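Caprin-2 (Danio rerio, PDB 4OUS) probably takes part in canonical Wnt signalling through its C1q domain, a trimeric, calcium-binding beta-sandwich module of the C1q/TNF superfamily. Local coordinates at residues A[51-56]-A[100-105]; A[70-75]-A[106-111]. The protein carries 1 engineered substitution. One frame throughout, in Å; residues are numbered along the deposited sequence.

Interaction 1 of 2, residues A[51-56]-A[100-105]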
loop_
_atom_site.group_PDB
_atom_site.type_symbol
_atom_site.label_atom_id
_atom_site.label_comp_id
_atom_site.label_asym_id
_atom_site.label_seq_id
_atom_site.Cartn_x
_atom_site.Cartn_y
_atom_site.Cartn_z
ATOM N N GLY A 51 1.661 20.764 7.401
ATOM C CA GLY A 51 1.727 19.571 8.218
ATOM C C GLY A 51 2.216 18.372 7.437
ATOM O O GLY A 51 2.585 18.489 6.268
ATOM N N ALA A 52 2.224 17.217 8.096
ATOM C CA ALA A 52 2.643 15.964 7.484
ATOM C C ALA A 52 1.406 15.205 7.031
ATOM O O ALA A 52 0.447 15.062 7.794
ATOM C CB ALA A 52 3.459 15.133 8.456
ATOM N N TYR A 53 1.446 14.727 5.791
ATOM C CA TYR A 53 0.332 14.043 5.142
ATOM C C TYR A 53 0.789 12.706 4.570
ATOM O O TYR A 53 1.907 12.601 4.067
ATOM C CB TYR A 53 -0.246 14.912 4.017
ATOM C CG TYR A 53 -0.951 16.167 4.491
ATOM C CD1 TYR A 53 -2.336 16.243 4.496
ATOM C CD2 TYR A 53 -0.236 17.277 4.935
ATOM C CE1 TYR A 53 -2.996 17.380 4.928
ATOM C CE2 TYR A 53 -0.891 18.424 5.376
ATOM C CZ TYR A 53 -2.275 18.468 5.368
ATOM O OH TYR A 53 -2.955 19.587 5.797
ATOM N N VAL A 54 -0.082 11.706 4.629
ATOM C CA VAL A 54 0.172 10.383 4.076
ATOM C C VAL A 54 -0.623 10.224 2.789
ATOM O O VAL A 54 -1.802 10.566 2.755
ATOM C CB VAL A 54 -0.240 9.286 5.075
ATOM C CG1 VAL A 54 -0.030 7.902 4.481
ATOM C CG2 VAL A 54 0.514 9.443 6.383
ATOM N N PHE A 55 0.024 9.703 1.745
ATOM C CA PHE A 55 -0.631 9.401 0.470
ATOM C C PHE A 55 -0.393 7.958 0.082
ATOM O O PHE A 55 0.685 7.422 0.327
ATOM C CB PHE A 55 -0.114 10.320 -0.637
ATOM C CG PHE A 55 -0.398 11.753 -0.372
ATOM C CD1 PHE A 55 0.537 12.548 0.275
ATOM C CD2 PHE A 55 -1.630 12.295 -0.692
ATOM C CE1 PHE A 55 0.258 13.866 0.575
ATOM C CE2 PHE A 55 -1.914 13.607 -0.397
ATOM C CZ PHE A 55 -0.970 14.398 0.241
ATOM N N ILE A 56 -1.392 7.337 -0.537
ATOM C CA ILE A 56 -1.297 5.970 -1.034
ATOM C C ILE A 56 -2.019 5.917 -2.381
ATOM O O ILE A 56 -3.061 6.567 -2.555
ATOM C CB ILE A 56 -1.939 4.942 -0.058
ATOM C CG1 ILE A 56 -1.496 5.161 1.390
ATOM C CG2 ILE A 56 -1.658 3.513 -0.515
ATOM C CD1 ILE A 56 -2.193 4.250 2.388
ATOM N N LEU A 100 4.631 13.034 3.390
ATOM C CA LEU A 100 5.198 14.289 2.917
ATOM C C LEU A 100 4.908 15.439 3.855
ATOM O O LEU A 100 3.807 15.556 4.392
ATOM C CB LEU A 100 4.643 14.648 1.542
ATOM C CG LEU A 100 4.819 13.633 0.416
ATOM C CD1 LEU A 100 4.167 14.164 -0.847
ATOM C CD2 LEU A 100 6.289 13.317 0.179
ATOM N N GLN A 101 5.905 16.305 4.017
ATOM C CA GLN A 101 5.733 17.584 4.679
ATOM C C GLN A 101 5.188 18.574 3.664
ATOM O O GLN A 101 5.874 18.905 2.696
ATOM C CB GLN A 101 7.064 18.078 5.246
ATOM C CG GLN A 101 6.992 19.443 5.901
ATOM C CD GLN A 101 6.190 19.421 7.182
ATOM O OE1 GLN A 101 6.397 18.567 8.044
ATOM N NE2 GLN A 101 5.259 20.359 7.312
ATOM N N LEU A 102 3.965 19.046 3.877
ATOM C CA LEU A 102 3.339 19.989 2.961
ATOM C C LEU A 102 3.180 21.349 3.611
ATOM O O LEU A 102 3.067 21.460 4.831
ATOM C CB LEU A 102 1.971 19.490 2.504
ATOM C CG LEU A 102 1.917 18.138 1.798
ATOM C CD1 LEU A 102 0.481 17.830 1.419
ATOM C CD2 LEU A 102 2.816 18.113 0.577
ATOM N N PHE A 103 3.162 22.378 2.772
ATOM C CA PHE A 103 2.823 23.726 3.196
ATOM C C PHE A 103 1.466 24.082 2.646
ATOM O O PHE A 103 1.087 23.599 1.578
ATOM C CB PHE A 103 3.868 24.722 2.716
ATOM C CG PHE A 103 5.202 24.522 3.343
ATOM C CD1 PHE A 103 5.559 25.242 4.470
ATOM C CD2 PHE A 103 6.098 23.601 2.824
ATOM C CE1 PHE A 103 6.791 25.057 5.064
ATOM C CE2 PHE A 103 7.332 23.412 3.411
ATOM C CZ PHE A 103 7.679 24.141 4.535
ATOM N N GLN A 104 0.731 24.918 3.370
ATOM C CA GLN A 104 -0.582 25.341 2.914
ATOM C C GLN A 104 -0.502 25.832 1.472
ATOM O O GLN A 104 0.365 26.635 1.121
ATOM C CB GLN A 104 -1.150 26.429 3.822
ATOM C CG GLN A 104 -2.566 26.833 3.444
ATOM C CD GLN A 104 -3.172 27.833 4.404
ATOM O OE1 GLN A 104 -2.637 28.075 5.485
ATOM N NE2 GLN A 104 -4.300 28.417 4.014
ATOM N N GLY A 105 -1.390 25.314 0.635
ATOM C CA GLY A 105 -1.422 25.695 -0.765
ATOM C C GLY A 105 -0.715 24.723 -1.694
ATOM O O GLY A 105 -0.974 24.727 -2.897
#
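Gly51, Ala52 and Tyr53 pair with Leu102, Gln101 and Leu100 as antiparallel strands in one sheet of the C1q jelly roll, where strand 93-102, beside strand 51-60, is an edge strand of this sheet within the chain. Gly51 and Leu102 form one hydrogen-bonded pair, with Leu102 N lying 2.8 Å from Gly51 O. Tyr53 and Leu100 form the next, Tyr53 N to Leu100 O measuring 2.9 Å. Between them Ala52 and Gln101 make a non-hydrogen-bonded pair, and Ala52 CA donates a CA-H...O contact to Leu100 O at 3.3 Å.

On the face that carries Tyr53, Phe55, Leu100 and Leu102, Leu102 CD1 touches both aromatic rings. A chi1 of -58° puts Leu102 CG beside the backbone N, 3.9 Å from Tyr53 CD2. The two side chains cross at about a right angle, Leu102 CD1 lying 3.6 Å from Tyr53 CD2. The same methyl meets the rim of Phe55 tip to tip, in the plane of the ring and 3.9 Å from Phe55 CZ. Leu100 crosses Phe55 at about a right angle, its CD1 4.1 Å from Phe55 CD1.

Further out, Val108 packs on both Phe55 and Leu102. On the other face, Ala52 packs against Leu34 and Gln101 against Thr32, both of a second subunit. The Tyr53 hydroxyl is hydrogen-bonded to Ala49 O, which probably helps hold the far end of the ring.

Interaction 2 of 2, residues A[70-75]-A[106-111]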
loop_
_atom_site.group_PDB
_atom_site.type_symbol
_atom_site.label_atom_id
_atom_site.label_comp_id
_atom_site.label_asym_id
_atom_site.label_seq_id
_atom_site.Cartn_x
_atom_site.Cartn_y
_atom_site.Cartn_z
ATOM N N ILE A 70 3.572 5.835 -13.190
ATOM C CA ILE A 70 2.836 6.819 -12.406
ATOM C C ILE A 70 3.808 7.601 -11.538
ATOM O O ILE A 70 4.699 7.005 -10.924
ATOM C CB ILE A 70 1.797 6.142 -11.478
ATOM C CG1 ILE A 70 0.828 5.251 -12.256
ATOM C CG2 ILE A 70 1.049 7.172 -10.650
ATOM C CD1 ILE A 70 -0.089 6.004 -13.182
ATOM N N ASN A 71 3.633 8.920 -11.463
ATOM C CA ASN A 71 4.372 9.737 -10.502
ATOM C C ASN A 71 3.421 10.367 -9.495
ATOM O O ASN A 71 2.404 10.952 -9.886
ATOM C CB ASN A 71 5.149 10.876 -11.175
ATOM C CG ASN A 71 5.955 10.429 -12.371
ATOM O OD1 ASN A 71 5.656 10.818 -13.508
ATOM N ND2 ASN A 71 6.996 9.638 -12.131
ATOM N N LEU A 72 3.775 10.302 -8.214
ATOM C CA LEU A 72 3.140 11.139 -7.204
ATOM C C LEU A 72 3.871 12.476 -7.196
ATOM O O LEU A 72 5.075 12.528 -6.930
ATOM C CB LEU A 72 3.196 10.491 -5.823
ATOM C CG LEU A 72 2.589 11.313 -4.683
ATOM C CD1 LEU A 72 1.074 11.341 -4.742
ATOM C CD2 LEU A 72 3.079 10.819 -3.315
ATOM N N MET A 73 3.145 13.531 -7.536
ATOM C CA MET A 73 3.677 14.876 -7.686
ATOM C C MET A 73 3.339 15.733 -6.487
ATOM O O MET A 73 2.231 15.648 -5.953
ATOM C CB MET A 73 3.095 15.542 -8.932
ATOM C CG MET A 73 3.185 14.718 -10.205
ATOM S SD MET A 73 4.884 14.467 -10.782
ATOM C CE MET A 73 5.358 16.148 -11.167
ATOM N N ARG A 74 4.277 16.581 -6.082
ATOM C CA ARG A 74 3.965 17.678 -5.180
ATOM C C ARG A 74 4.356 18.945 -5.926
ATOM O O ARG A 74 5.532 19.155 -6.245
ATOM C CB ARG A 74 4.700 17.553 -3.844
ATOM C CG ARG A 74 4.295 18.597 -2.813
ATOM C CD ARG A 74 5.149 19.857 -2.883
ATOM N NE ARG A 74 6.477 19.672 -2.307
ATOM C CZ ARG A 74 7.611 19.631 -2.998
ATOM N NH1 ARG A 74 8.757 19.483 -2.347
ATOM N NH2 ARG A 74 7.612 19.733 -4.321
ATOM N N ASN A 75 3.355 19.769 -6.218
ATOM C CA ASN A 75 3.500 20.893 -7.142
ATOM C C ASN A 75 4.071 20.354 -8.463
ATOM O O ASN A 75 3.396 19.551 -9.109
ATOM C CB ASN A 75 4.317 22.020 -6.499
ATOM C CG ASN A 75 3.616 22.581 -5.267
ATOM O OD1 ASN A 75 2.389 22.504 -5.159
ATOM N ND2 ASN A 75 4.383 23.132 -4.336
ATOM N N ASP A 106 0.186 23.899 -1.157
ATOM C CA ASP A 106 0.815 22.853 -1.960
ATOM C C ASP A 106 -0.240 21.939 -2.566
ATOM O O ASP A 106 -1.289 21.692 -1.960
ATOM C CB ASP A 106 1.773 22.000 -1.126
ATOM C CG ASP A 106 3.094 22.680 -0.849
ATOM O OD1 ASP A 106 3.384 23.729 -1.464
ATOM O OD2 ASP A 106 3.853 22.137 -0.017
ATOM N N GLN A 107 0.047 21.420 -3.751
ATOM C CA GLN A 107 -0.865 20.484 -4.389
ATOM C C GLN A 107 -0.201 19.141 -4.642
ATOM O O GLN A 107 0.955 19.075 -5.066
ATOM C CB GLN A 107 -1.404 21.084 -5.680
ATOM C CG GLN A 107 -2.327 22.265 -5.407
ATOM C CD GLN A 107 -2.968 22.816 -6.655
ATOM O OE1 GLN A 107 -2.319 22.944 -7.690
ATOM N NE2 GLN A 107 -4.250 23.148 -6.566
ATOM N N VAL A 108 -0.931 18.072 -4.353
ATOM C CA VAL A 108 -0.423 16.726 -4.532
ATOM C C VAL A 108 -1.367 16.010 -5.494
ATOM O O VAL A 108 -2.592 16.121 -5.370
ATOM C CB VAL A 108 -0.308 15.984 -3.184
ATOM C CG1 VAL A 108 0.133 14.546 -3.391
ATOM C CG2 VAL A 108 0.664 16.715 -2.261
ATOM N N TRP A 109 -0.801 15.311 -6.472
ATOM C CA TRP A 109 -1.584 14.751 -7.561
ATOM C C TRP A 109 -0.809 13.617 -8.210
ATOM O O TRP A 109 0.397 13.479 -7.987
ATOM C CB TRP A 109 -1.938 15.836 -8.591
ATOM C CG TRP A 109 -0.773 16.655 -9.106
ATOM C CD1 TRP A 109 -0.093 17.634 -8.429
ATOM C CD2 TRP A 109 -0.182 16.582 -10.411
ATOM N NE1 TRP A 109 0.883 18.167 -9.232
ATOM C CE2 TRP A 109 0.851 17.539 -10.452
ATOM C CE3 TRP A 109 -0.426 15.800 -11.545
ATOM C CZ2 TRP A 109 1.644 17.733 -11.583
ATOM C CZ3 TRP A 109 0.355 15.999 -12.671
ATOM C CH2 TRP A 109 1.381 16.957 -12.680
ATOM N N LEU A 110 -1.506 12.789 -8.980
ATOM C CA LEU A 110 -0.866 11.710 -9.714
ATOM C C LEU A 110 -0.754 12.056 -11.186
ATOM O O LEU A 110 -1.708 12.541 -11.807
ATOM C CB LEU A 110 -1.632 10.401 -9.562
ATOM C CG LEU A 110 -1.768 9.842 -8.148
ATOM C CD1 LEU A 110 -2.554 8.543 -8.181
ATOM C CD2 LEU A 110 -0.425 9.623 -7.493
ATOM N N ARG A 111 0.423 11.792 -11.735
ATOM C CA ARG A 111 0.708 11.987 -13.142
ATOM C C ARG A 111 0.811 10.643 -13.852
ATOM O O ARG A 111 1.540 9.746 -13.407
ATOM C CB ARG A 111 2.012 12.768 -13.325
ATOM C CG ARG A 111 2.312 13.109 -14.772
ATOM C CD ARG A 111 3.500 14.031 -14.893
ATOM N NE ARG A 111 4.748 13.341 -14.604
ATOM C CZ ARG A 111 5.944 13.891 -14.781
ATOM N NH1 ARG A 111 6.040 15.135 -15.236
ATOM N NH2 ARG A 111 7.043 13.201 -14.511
HETATM O O HOH W 1 5.928 20.592 0.400
#
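Met73 and Trp109 face each other across an antiparallel strand pair in the second sheet of the C1q jelly roll, 68-74 against 107-114. Backbone hydrogen bonds join Asn71 to Arg111 and Met73 to Trp109, and Asn75 N continues the ladder to Gln107 O beyond the end of its strand.

The apolar contacts fall on both faces. Trp109 CG lies between the backbone N and the carbonyl carbon (chi1 52°), the crowded position, at the root of the indole. Met73 CB sits over that indole, 3.5 Å from the centroid of the five-membered ring of Trp109, in a CH-pi contact, and SD adds an oblique Met-aromatic contact. On the opposite face, Leu72 CD1 touches Val108 CG1 and Leu110 CD2, each at 3.6 Å.

Polar side chains close both ends. Arg111 NE and NH2 converge on Asn71 OD1 from the same face of the amide, while OD1 stays in the guanidinium plane; Met73 SD lies 4.0 Å above that plane, toward the rim. At the other end Asn75 OD1 accepts from Gln107 N at 2.9 Å, and ND2 donates to Asp106 OD1 from above the carboxylate plane. A water bridges Arg74 NE and Asp106 OD2; Arg74 also has a salt bridge to Glu77, and Asp106 OD2 accepts from Phe103 N.

An alanine at Trp109 would probably leave Asn75 O without its indole donor and take away the ring face under Met73 CB and CG, opening a gap there. Trp109 NE1 meets a lone pair of Asn75 O at 2.9 Å.

Overall arrangement
Interactions 1 and 2 lie in the two facing sheets of one jelly roll, their centres about 11 Å apart, and they meet through the apolar layer between the sheets. Phe55 CE2 of interaction 1 packs 3.7 Å from Val108 CG1 of interaction 2. Leu102 CD2 lies 3.7 Å from Arg74 CG and 3.8 Å from Val108 CG2. Along the chain the segments alternate, and the short loop after strand 93-102 leads from interaction 1 straight into residues 106-111 of interaction 2. Both contacts also touch a second subunit of the trimer. The bound calcium ion is remote from interaction 2, about 13 Å from the side chain of Ile70.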